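Local coordinates for protein 2-dehydro-3-deoxy-D-arabinonate dehydratase (PDB 2Q1D) that dehydrates 2-dehydro-3-deoxy-D-arabinonate to 2,5-dioxopentanoate in a pentose oxidation pathway, working as a magnesium-dependent homotetramer of the FAH family, at residues 111-116 against 237-242; 130-135 against 182-187. All blocks are in the same frame, centred on the assembly; numbering follows the deposited sequence.

Contact 1: 111-116 against 237-242. With DO4 (2,5-dioxopentanoic acid), chain C.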
ATOM      1  N   VAL A 111      23.920 -33.078  23.373  1.00 60.76           N
ATOM      2  CA  VAL A 111      22.474 -32.828  23.489  1.00 59.59           C
ATOM      3  C   VAL A 111      22.016 -31.775  22.485  1.00 58.40           C
ATOM      4  O   VAL A 111      20.920 -31.877  21.943  1.00 58.56           O
ATOM      5  CB  VAL A 111      21.994 -32.413  24.932  1.00 59.75           C
ATOM      6  CG1 VAL A 111      22.031 -33.607  25.894  1.00 59.25           C
ATOM      7  CG2 VAL A 111      22.775 -31.179  25.482  1.00 60.34           C
ATOM      8  N   ARG A 112      22.867 -30.777  22.249  1.00 56.69           N
ATOM      9  CA  ARG A 112      22.560 -29.647  21.365  1.00 55.01           C
ATOM     10  C   ARG A 112      22.909 -29.949  19.898  1.00 53.59           C
ATOM     11  O   ARG A 112      24.075 -30.174  19.580  1.00 53.51           O
ATOM     12  CB  ARG A 112      23.314 -28.398  21.849  1.00 54.80           C
ATOM     13  CG  ARG A 112      23.033 -27.139  21.065  1.00 54.79           C
ATOM     14  CD  ARG A 112      23.842 -25.946  21.583  1.00 55.23           C
ATOM     15  NE  ARG A 112      23.507 -25.601  22.963  1.00 56.28           N
ATOM     16  CZ  ARG A 112      22.359 -25.055  23.360  1.00 56.87           C
ATOM     17  NH1 ARG A 112      22.168 -24.794  24.641  1.00 58.06           N
ATOM     18  NH2 ARG A 112      21.397 -24.773  22.495  1.00 56.80           N
ATOM     19  N   PRO A 113      21.903 -29.948  19.002  1.00 52.29           N
ATOM     20  CA  PRO A 113      22.148 -30.119  17.560  1.00 51.30           C
ATOM     21  C   PRO A 113      22.742 -28.862  16.935  1.00 50.35           C
ATOM     22  O   PRO A 113      22.657 -27.786  17.534  1.00 50.41           O
ATOM     23  CB  PRO A 113      20.750 -30.359  16.995  1.00 51.19           C
ATOM     24  CG  PRO A 113      19.848 -29.634  17.928  1.00 51.47           C
ATOM     25  CD  PRO A 113      20.466 -29.793  19.295  1.00 52.21           C
ATOM     26  N   GLU A 114      23.353 -29.001  15.758  1.00 49.17           N
ATOM     27  CA  GLU A 114      23.793 -27.839  14.987  1.00 48.28           C
ATOM     28  C   GLU A 114      22.603 -27.186  14.285  1.00 46.93           C
ATOM     29  O   GLU A 114      21.742 -27.878  13.706  1.00 46.51           O
ATOM     30  CB  GLU A 114      24.853 -28.218  13.950  1.00 48.45           C
ATOM     31  CG  GLU A 114      25.444 -27.002  13.201  1.00 49.59           C
ATOM     32  CD  GLU A 114      26.341 -27.373  12.021  1.00 50.00           C
ATOM     33  OE1 GLU A 114      26.491 -28.581  11.722  1.00 51.49           O
ATOM     34  OE2 GLU A 114      26.901 -26.441  11.389  1.00 52.72           O
ATOM     35  N   ILE A 115      22.565 -25.855  14.359  1.00 45.09           N
ATOM     36  CA  ILE A 115      21.571 -25.047  13.671  1.00 43.51           C
ATOM     37  C   ILE A 115      22.300 -23.839  13.093  1.00 43.05           C
ATOM     38  O   ILE A 115      23.075 -23.176  13.805  1.00 43.13           O
ATOM     39  CB  ILE A 115      20.456 -24.577  14.637  1.00 43.42           C
ATOM     40  CG1 ILE A 115      19.652 -25.761  15.179  1.00 42.34           C
ATOM     41  CG2 ILE A 115      19.521 -23.579  13.958  1.00 43.52           C
ATOM     42  CD1 ILE A 115      18.577 -26.271  14.257  1.00 42.42           C
ATOM     43  N   PHE A 116      22.081 -23.558  11.805  1.00 41.70           N
ATOM     44  CA  PHE A 116      22.703 -22.388  11.179  1.00 40.82           C
ATOM     45  C   PHE A 116      21.712 -21.607  10.331  1.00 39.76           C
ATOM     46  O   PHE A 116      20.717 -22.158   9.841  1.00 40.02           O
ATOM     47  CB  PHE A 116      23.945 -22.779  10.344  1.00 41.49           C
ATOM     48  CG  PHE A 116      23.635 -23.699   9.183  1.00 42.40           C
ATOM     49  CD1 PHE A 116      23.350 -23.181   7.928  1.00 42.51           C
ATOM     50  CD2 PHE A 116      23.603 -25.090   9.361  1.00 42.53           C
ATOM     51  CE1 PHE A 116      23.047 -24.041   6.869  1.00 43.73           C
ATOM     52  CE2 PHE A 116      23.300 -25.952   8.317  1.00 41.74           C
ATOM     53  CZ  PHE A 116      23.023 -25.434   7.068  1.00 42.81           C
ATOM     54  N   ILE A 237      13.565 -28.335  15.451  1.00 52.06           N
ATOM     55  CA  ILE A 237      12.632 -27.215  15.550  1.00 51.50           C
ATOM     56  C   ILE A 237      12.705 -26.538  16.915  1.00 51.46           C
ATOM     57  O   ILE A 237      12.723 -25.304  16.997  1.00 51.80           O
ATOM     58  CB  ILE A 237      11.178 -27.650  15.264  1.00 51.36           C
ATOM     59  CG1 ILE A 237      11.053 -28.156  13.823  1.00 50.67           C
ATOM     60  CG2 ILE A 237      10.215 -26.492  15.525  1.00 51.02           C
ATOM     61  CD1 ILE A 237       9.662 -28.534  13.408  1.00 49.89           C
ATOM     62  N   GLN A 238      12.756 -27.349  17.976  1.00 51.02           N
ATOM     63  CA  GLN A 238      12.834 -26.867  19.365  1.00 50.42           C
ATOM     64  C   GLN A 238      14.052 -25.968  19.623  1.00 49.41           C
ATOM     65  O   GLN A 238      13.926 -24.898  20.217  1.00 49.38           O
ATOM     66  CB  GLN A 238      12.836 -28.068  20.313  1.00 50.88           C
ATOM     67  CG  GLN A 238      12.674 -27.772  21.815  1.00 52.44           C
ATOM     68  CD  GLN A 238      13.377 -28.824  22.691  1.00 53.50           C
ATOM     69  OE1 GLN A 238      14.320 -28.505  23.415  1.00 53.97           O
ATOM     70  NE2 GLN A 238      12.942 -30.081  22.595  1.00 53.66           N
ATOM     71  N   TYR A 239      15.222 -26.396  19.161  1.00 48.47           N
ATOM     72  CA  TYR A 239      16.443 -25.587  19.278  1.00 47.45           C
ATOM     73  C   TYR A 239      16.468 -24.377  18.346  1.00 46.47           C
ATOM     74  O   TYR A 239      17.075 -23.346  18.672  1.00 46.20           O
ATOM     75  CB  TYR A 239      17.690 -26.452  19.089  1.00 47.52           C
ATOM     76  CG  TYR A 239      18.050 -27.214  20.342  1.00 48.07           C
ATOM     77  CD1 TYR A 239      17.554 -28.510  20.568  1.00 47.55           C
ATOM     78  CD2 TYR A 239      18.858 -26.626  21.327  1.00 48.15           C
ATOM     79  CE1 TYR A 239      17.874 -29.209  21.729  1.00 47.35           C
ATOM     80  CE2 TYR A 239      19.179 -27.308  22.499  1.00 48.11           C
ATOM     81  CZ  TYR A 239      18.685 -28.599  22.692  1.00 48.56           C
ATOM     82  OH  TYR A 239      19.012 -29.272  23.849  1.00 48.88           O
ATOM     83  N   LEU A 240      15.808 -24.503  17.195  1.00 45.26           N
ATOM     84  CA  LEU A 240      15.683 -23.381  16.278  1.00 44.09           C
ATOM     85  C   LEU A 240      14.929 -22.238  16.943  1.00 43.92           C
ATOM     86  O   LEU A 240      15.423 -21.104  16.957  1.00 43.53           O
ATOM     87  CB  LEU A 240      14.982 -23.778  14.977  1.00 43.53           C
ATOM     88  CG  LEU A 240      14.561 -22.614  14.069  1.00 41.92           C
ATOM     89  CD1 LEU A 240      15.762 -21.878  13.476  1.00 39.97           C
ATOM     90  CD2 LEU A 240      13.615 -23.083  12.993  1.00 39.78           C
ATOM     91  N   ILE A 241      13.753 -22.546  17.499  1.00 43.48           N
ATOM     92  CA  ILE A 241      12.850 -21.503  18.005  1.00 43.34           C
ATOM     93  C   ILE A 241      13.149 -21.019  19.417  1.00 43.35           C
ATOM     94  O   ILE A 241      12.598 -20.010  19.838  1.00 42.90           O
ATOM     95  CB  ILE A 241      11.353 -21.881  17.877  1.00 43.26           C
ATOM     96  CG1 ILE A 241      10.926 -22.872  18.970  1.00 43.29           C
ATOM     97  CG2 ILE A 241      11.064 -22.403  16.466  1.00 43.61           C
ATOM     98  CD1 ILE A 241       9.435 -23.263  18.931  1.00 42.93           C
ATOM     99  N   ARG A 242      14.030 -21.719  20.132  1.00 43.70           N
ATOM    100  CA  ARG A 242      14.365 -21.355  21.513  1.00 44.04           C
ATOM    101  C   ARG A 242      14.932 -19.938  21.609  1.00 44.22           C
ATOM    102  O   ARG A 242      16.012 -19.668  21.069  1.00 44.10           O
ATOM    103  CB  ARG A 242      15.348 -22.351  22.118  1.00 43.98           C
ATOM    104  CG  ARG A 242      15.912 -21.894  23.450  1.00 44.41           C
ATOM    105  CD  ARG A 242      16.904 -22.875  23.988  1.00 45.41           C
ATOM    106  NE  ARG A 242      16.268 -24.164  24.272  1.00 47.78           N
ATOM    107  CZ  ARG A 242      16.840 -25.158  24.952  1.00 47.74           C
ATOM    108  NH1 ARG A 242      18.072 -25.012  25.441  1.00 47.09           N
ATOM    109  NH2 ARG A 242      16.178 -26.297  25.138  1.00 46.68           N
TER
HETATM  110  O3  DO4 C 897      28.987 -28.190   8.168  1.00 58.65           O
HETATM  111  C5  DO4 C 897      27.912 -28.129   8.740  1.00 57.31           C
HETATM  112  C4  DO4 C 897      26.640 -28.222   7.933  1.00 55.28           C
HETATM  113  C3  DO4 C 897      26.145 -29.663   7.927  1.00 53.20           C
HETATM  114  C2  DO4 C 897      24.992 -29.767   6.961  1.00 52.05           C
HETATM  115  O5  DO4 C 897      24.634 -28.785   6.323  1.00 52.54           O
HETATM  116  C1  DO4 C 897      24.280 -31.027   6.763  1.00 51.34           C
HETATM  117  O1  DO4 C 897      24.617 -32.046   7.412  1.00 50.90           O
HETATM  118  O2  DO4 C 897      23.334 -31.032   5.936  1.00 49.94           O
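Y239, near the C-terminal end of helix 233-241, packs against P113 and R112 where the chain leads into strand 114-119, one of the strands beside the active site of this FAH-family fold. The tyrosine's chi1 of -80°, with CG anti to its carbonyl carbon, turns the ring toward the proline. P113 CD sits over one face in a CH-pi contact, 3.6 Å from the ring centroid and displaced toward CD1. R112 runs out extended and then bends at chi3 (-63°), which brings its guanidinium obliquely against the CD2-CE2 side of the ring, NH2 3.4 Å from Y239 CD2, the two planes almost perpendicular. Farther along the strand the contact is purely aliphatic, with I115 CG2 lying 4.2 Å from L240 CD1 where the side chains cross at about a right angle, and both residues rest on W77. E114 and F116 alternate to the other side of the strand, where E114 OE2 comes within 3.3 Å of C5 of the bound 2,5-dioxopentanoate. With an alanine in place of Y239, the proline ring and the R112 guanidinium would probably both lose the aromatic surface they pack on, opening a gap between helix and loop. R112 NH1 and R242 NH1 lie 4.2 Å apart, and both form salt bridges to OD2 of D136 of the second subunit, which probably offsets their like charges; R112 NH2 also bonds to Q180 there. The chemistry is therefore divided: carbon surfaces join helix to strand within the chain, while the paired arginines spend their charge on the neighbouring subunit.

Contact 2: 130-135 against 182-187. With DO4 (2,5-dioxopentanoic acid), chain C.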
ATOM      1  N   ALA A 130      18.661 -21.261 -11.855  1.00 40.58           N
ATOM      2  CA  ALA A 130      20.041 -21.666 -11.631  1.00 40.47           C
ATOM      3  C   ALA A 130      20.487 -21.471 -10.179  1.00 40.59           C
ATOM      4  O   ALA A 130      20.262 -20.401  -9.604  1.00 40.33           O
ATOM      5  CB  ALA A 130      20.968 -20.930 -12.591  1.00 40.07           C
ATOM      6  N   ILE A 131      21.093 -22.519  -9.599  1.00 40.68           N
ATOM      7  CA  ILE A 131      21.893 -22.401  -8.372  1.00 40.71           C
ATOM      8  C   ILE A 131      23.273 -21.879  -8.757  1.00 41.15           C
ATOM      9  O   ILE A 131      23.598 -21.878  -9.941  1.00 41.43           O
ATOM     10  CB  ILE A 131      21.992 -23.720  -7.560  1.00 40.48           C
ATOM     11  CG1 ILE A 131      22.639 -24.846  -8.375  1.00 41.18           C
ATOM     12  CG2 ILE A 131      20.620 -24.134  -7.062  1.00 40.47           C
ATOM     13  CD1 ILE A 131      22.642 -26.230  -7.671  1.00 40.44           C
ATOM     14  N   ALA A 132      24.067 -21.421  -7.782  1.00 41.36           N
ATOM     15  CA  ALA A 132      25.352 -20.779  -8.072  1.00 41.76           C
ATOM     16  C   ALA A 132      26.531 -21.413  -7.330  1.00 42.55           C
ATOM     17  O   ALA A 132      26.352 -22.007  -6.268  1.00 43.02           O
ATOM     18  CB  ALA A 132      25.279 -19.310  -7.770  1.00 41.62           C
ATOM     19  N   VAL A 133      27.731 -21.298  -7.903  1.00 42.93           N
ATOM     20  CA  VAL A 133      28.961 -21.756  -7.253  1.00 42.96           C
ATOM     21  C   VAL A 133      29.789 -20.513  -7.043  1.00 43.41           C
ATOM     22  O   VAL A 133      30.015 -19.763  -7.990  1.00 43.74           O
ATOM     23  CB  VAL A 133      29.739 -22.788  -8.133  1.00 42.99           C
ATOM     24  CG1 VAL A 133      31.143 -23.045  -7.582  1.00 42.50           C
ATOM     25  CG2 VAL A 133      28.953 -24.107  -8.250  1.00 42.29           C
ATOM     26  N   ARG A 134      30.221 -20.267  -5.813  1.00 44.06           N
ATOM     27  CA  ARG A 134      30.959 -19.033  -5.503  1.00 44.64           C
ATOM     28  C   ARG A 134      32.175 -18.903  -6.413  1.00 45.41           C
ATOM     29  O   ARG A 134      32.869 -19.893  -6.715  1.00 45.59           O
ATOM     30  CB  ARG A 134      31.430 -18.996  -4.039  1.00 44.93           C
ATOM     31  CG  ARG A 134      30.342 -19.000  -2.953  1.00 44.37           C
ATOM     32  CD  ARG A 134      30.989 -19.006  -1.551  1.00 43.82           C
ATOM     33  NE  ARG A 134      31.913 -17.886  -1.424  1.00 42.96           N
ATOM     34  CZ  ARG A 134      31.622 -16.740  -0.830  1.00 42.33           C
ATOM     35  NH1 ARG A 134      30.445 -16.581  -0.257  1.00 44.26           N
ATOM     36  NH2 ARG A 134      32.511 -15.759  -0.788  1.00 42.03           N
ATOM     37  N   SER A 135      32.438 -17.674  -6.838  1.00 46.01           N
ATOM     38  CA  SER A 135      33.566 -17.380  -7.714  1.00 46.51           C
ATOM     39  C   SER A 135      34.858 -17.977  -7.162  1.00 47.05           C
ATOM     40  O   SER A 135      35.726 -18.415  -7.920  1.00 47.33           O
ATOM     41  CB  SER A 135      33.725 -15.866  -7.857  1.00 46.36           C
ATOM     42  OG  SER A 135      34.388 -15.322  -6.727  1.00 46.29           O
ATOM     43  N   LYS A 182      27.943 -20.985   3.193  1.00 38.30           N
ATOM     44  CA  LYS A 182      26.514 -21.345   3.144  1.00 37.88           C
ATOM     45  C   LYS A 182      25.554 -20.285   2.568  1.00 37.93           C
ATOM     46  O   LYS A 182      24.497 -20.638   2.035  1.00 37.72           O
ATOM     47  CB  LYS A 182      26.025 -21.784   4.534  1.00 37.83           C
ATOM     48  CG  LYS A 182      26.555 -23.140   5.018  1.00 37.26           C
ATOM     49  CD  LYS A 182      25.809 -24.301   4.383  1.00 36.68           C
ATOM     50  CE  LYS A 182      26.254 -25.595   4.988  1.00 36.03           C
ATOM     51  NZ  LYS A 182      25.469 -26.731   4.468  1.00 37.12           N
ATOM     52  N   ILE A 183      25.924 -19.002   2.673  1.00 38.11           N
ATOM     53  CA  ILE A 183      25.002 -17.879   2.415  1.00 37.77           C
ATOM     54  C   ILE A 183      25.525 -17.002   1.305  1.00 37.56           C
ATOM     55  O   ILE A 183      26.506 -16.307   1.508  1.00 37.58           O
ATOM     56  CB  ILE A 183      24.842 -16.952   3.693  1.00 37.83           C
ATOM     57  CG1 ILE A 183      24.467 -17.769   4.945  1.00 38.17           C
ATOM     58  CG2 ILE A 183      23.834 -15.809   3.441  1.00 36.31           C
ATOM     59  CD1 ILE A 183      24.528 -16.977   6.266  1.00 37.80           C
ATOM     60  N   TYR A 184      24.860 -17.011   0.153  1.00 37.38           N
ATOM     61  CA  TYR A 184      25.239 -16.162  -1.006  1.00 37.69           C
ATOM     62  C   TYR A 184      24.154 -16.302  -2.095  1.00 37.69           C
ATOM     63  O   TYR A 184      23.328 -17.224  -2.044  1.00 37.68           O
ATOM     64  CB  TYR A 184      26.633 -16.543  -1.578  1.00 37.85           C
ATOM     65  CG  TYR A 184      26.723 -18.008  -1.945  1.00 37.95           C
ATOM     66  CD1 TYR A 184      26.336 -18.449  -3.206  1.00 39.08           C
ATOM     67  CD2 TYR A 184      27.149 -18.956  -1.022  1.00 37.40           C
ATOM     68  CE1 TYR A 184      26.385 -19.799  -3.553  1.00 39.62           C
ATOM     69  CE2 TYR A 184      27.202 -20.312  -1.350  1.00 38.71           C
ATOM     70  CZ  TYR A 184      26.815 -20.731  -2.626  1.00 39.64           C
ATOM     71  OH  TYR A 184      26.842 -22.073  -2.978  1.00 39.46           O
ATOM     72  N   ALA A 185      24.153 -15.411  -3.084  1.00 37.27           N
ATOM     73  CA  ALA A 185      23.112 -15.447  -4.103  1.00 37.19           C
ATOM     74  C   ALA A 185      23.065 -16.828  -4.756  1.00 37.29           C
ATOM     75  O   ALA A 185      24.077 -17.317  -5.251  1.00 38.01           O
ATOM     76  CB  ALA A 185      23.347 -14.375  -5.135  1.00 36.88           C
ATOM     77  N   GLY A 186      21.907 -17.472  -4.728  1.00 36.74           N
ATOM     78  CA  GLY A 186      21.768 -18.760  -5.367  1.00 36.71           C
ATOM     79  C   GLY A 186      22.326 -19.923  -4.576  1.00 37.06           C
ATOM     80  O   GLY A 186      22.427 -21.037  -5.093  1.00 37.43           O
ATOM     81  N   CYS A 187      22.666 -19.673  -3.313  1.00 37.12           N
ATOM     82  CA  CYS A 187      23.122 -20.710  -2.378  1.00 36.72           C
ATOM     83  C   CYS A 187      22.052 -21.731  -1.969  1.00 36.10           C
ATOM     84  O   CYS A 187      22.359 -22.649  -1.211  1.00 35.76           O
ATOM     85  CB  CYS A 187      23.645 -20.041  -1.109  1.00 36.82           C
ATOM     86  SG  CYS A 187      22.323 -19.431  -0.030  1.00 38.43           S
TER
HETATM   87  O3  DO4 C 897      28.987 -28.190   8.168  1.00 58.65           O
HETATM   88  C5  DO4 C 897      27.912 -28.129   8.740  1.00 57.31           C
HETATM   89  C4  DO4 C 897      26.640 -28.222   7.933  1.00 55.28           C
HETATM   90  C3  DO4 C 897      26.145 -29.663   7.927  1.00 53.20           C
HETATM   91  C2  DO4 C 897      24.992 -29.767   6.961  1.00 52.05           C
HETATM   92  O5  DO4 C 897      24.634 -28.785   6.323  1.00 52.54           O
HETATM   93  C1  DO4 C 897      24.280 -31.027   6.763  1.00 51.34           C
HETATM   94  O1  DO4 C 897      24.617 -32.046   7.412  1.00 50.90           O
HETATM   95  O2  DO4 C 897      23.334 -31.032   5.936  1.00 49.94           O
HETATM   96  O   HOH W   1      29.845 -22.123  -3.654  1.00 33.83           O
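R134 lays its CG methylene over the Y184 ring, 3.7 Å from the centroid and only 8° off the ring normal, a centred CH-pi contact. C187 CB lies over the opposite face, so the ring is sandwiched. The tyrosine opens a type II beta turn, Y184 to C187, which follows helix 178-182 and docks on strand 131-133, within this chain the outermost of a mixed sheet. A chi1 of 55° puts Y184 CG between its backbone N and carbonyl carbon, turning the ring to R134. The arginine bends at chi3, carrying its guanidinium past the ring, nearly perpendicular to it, and NE forms a salt bridge with D136. Where turn meets strand, A132 N donates to G186 O at 3.2 Å, from above the carbonyl plane. G186, with phi 79° at the third position of the turn, has no side chain to press on the A132 methyl, whose CB is 3.4 Å from A185 O. At the helix end, K182 points the other way and its NZ donates to O5 of the bound dioxopentanoate at 2.9 Å, with D164 and S166 also holding that nitrogen. A132 O lies in plane at the Y184 ring edge, 3.3 Å from Y184 OH, at best a weak, unsettled hydrogen bond, and a water 3.1 Å from Y184 OH accepts a hydrogen bond from R134 N at 2.9 Å.

The centres of contacts 1 and 2 lie about 24 Å apart, yet they meet at the pocket: F116 CE1 of contact 1 packs 3.7 Å from K182 CD of contact 2. Strand 114-119 and the end of helix 178-182 thus approach the same 2,5-dioxopentanoate, which I81 and T256 also bind through their backbone nitrogens. The magnesium ion is about 11 Å from the side chains of both I115 and Y184. A second connection runs between subunits. D136 pairs with R134 of its own chain and, across the interface, receives R112 and R242, so contact 1 of one subunit faces contact 2 of another.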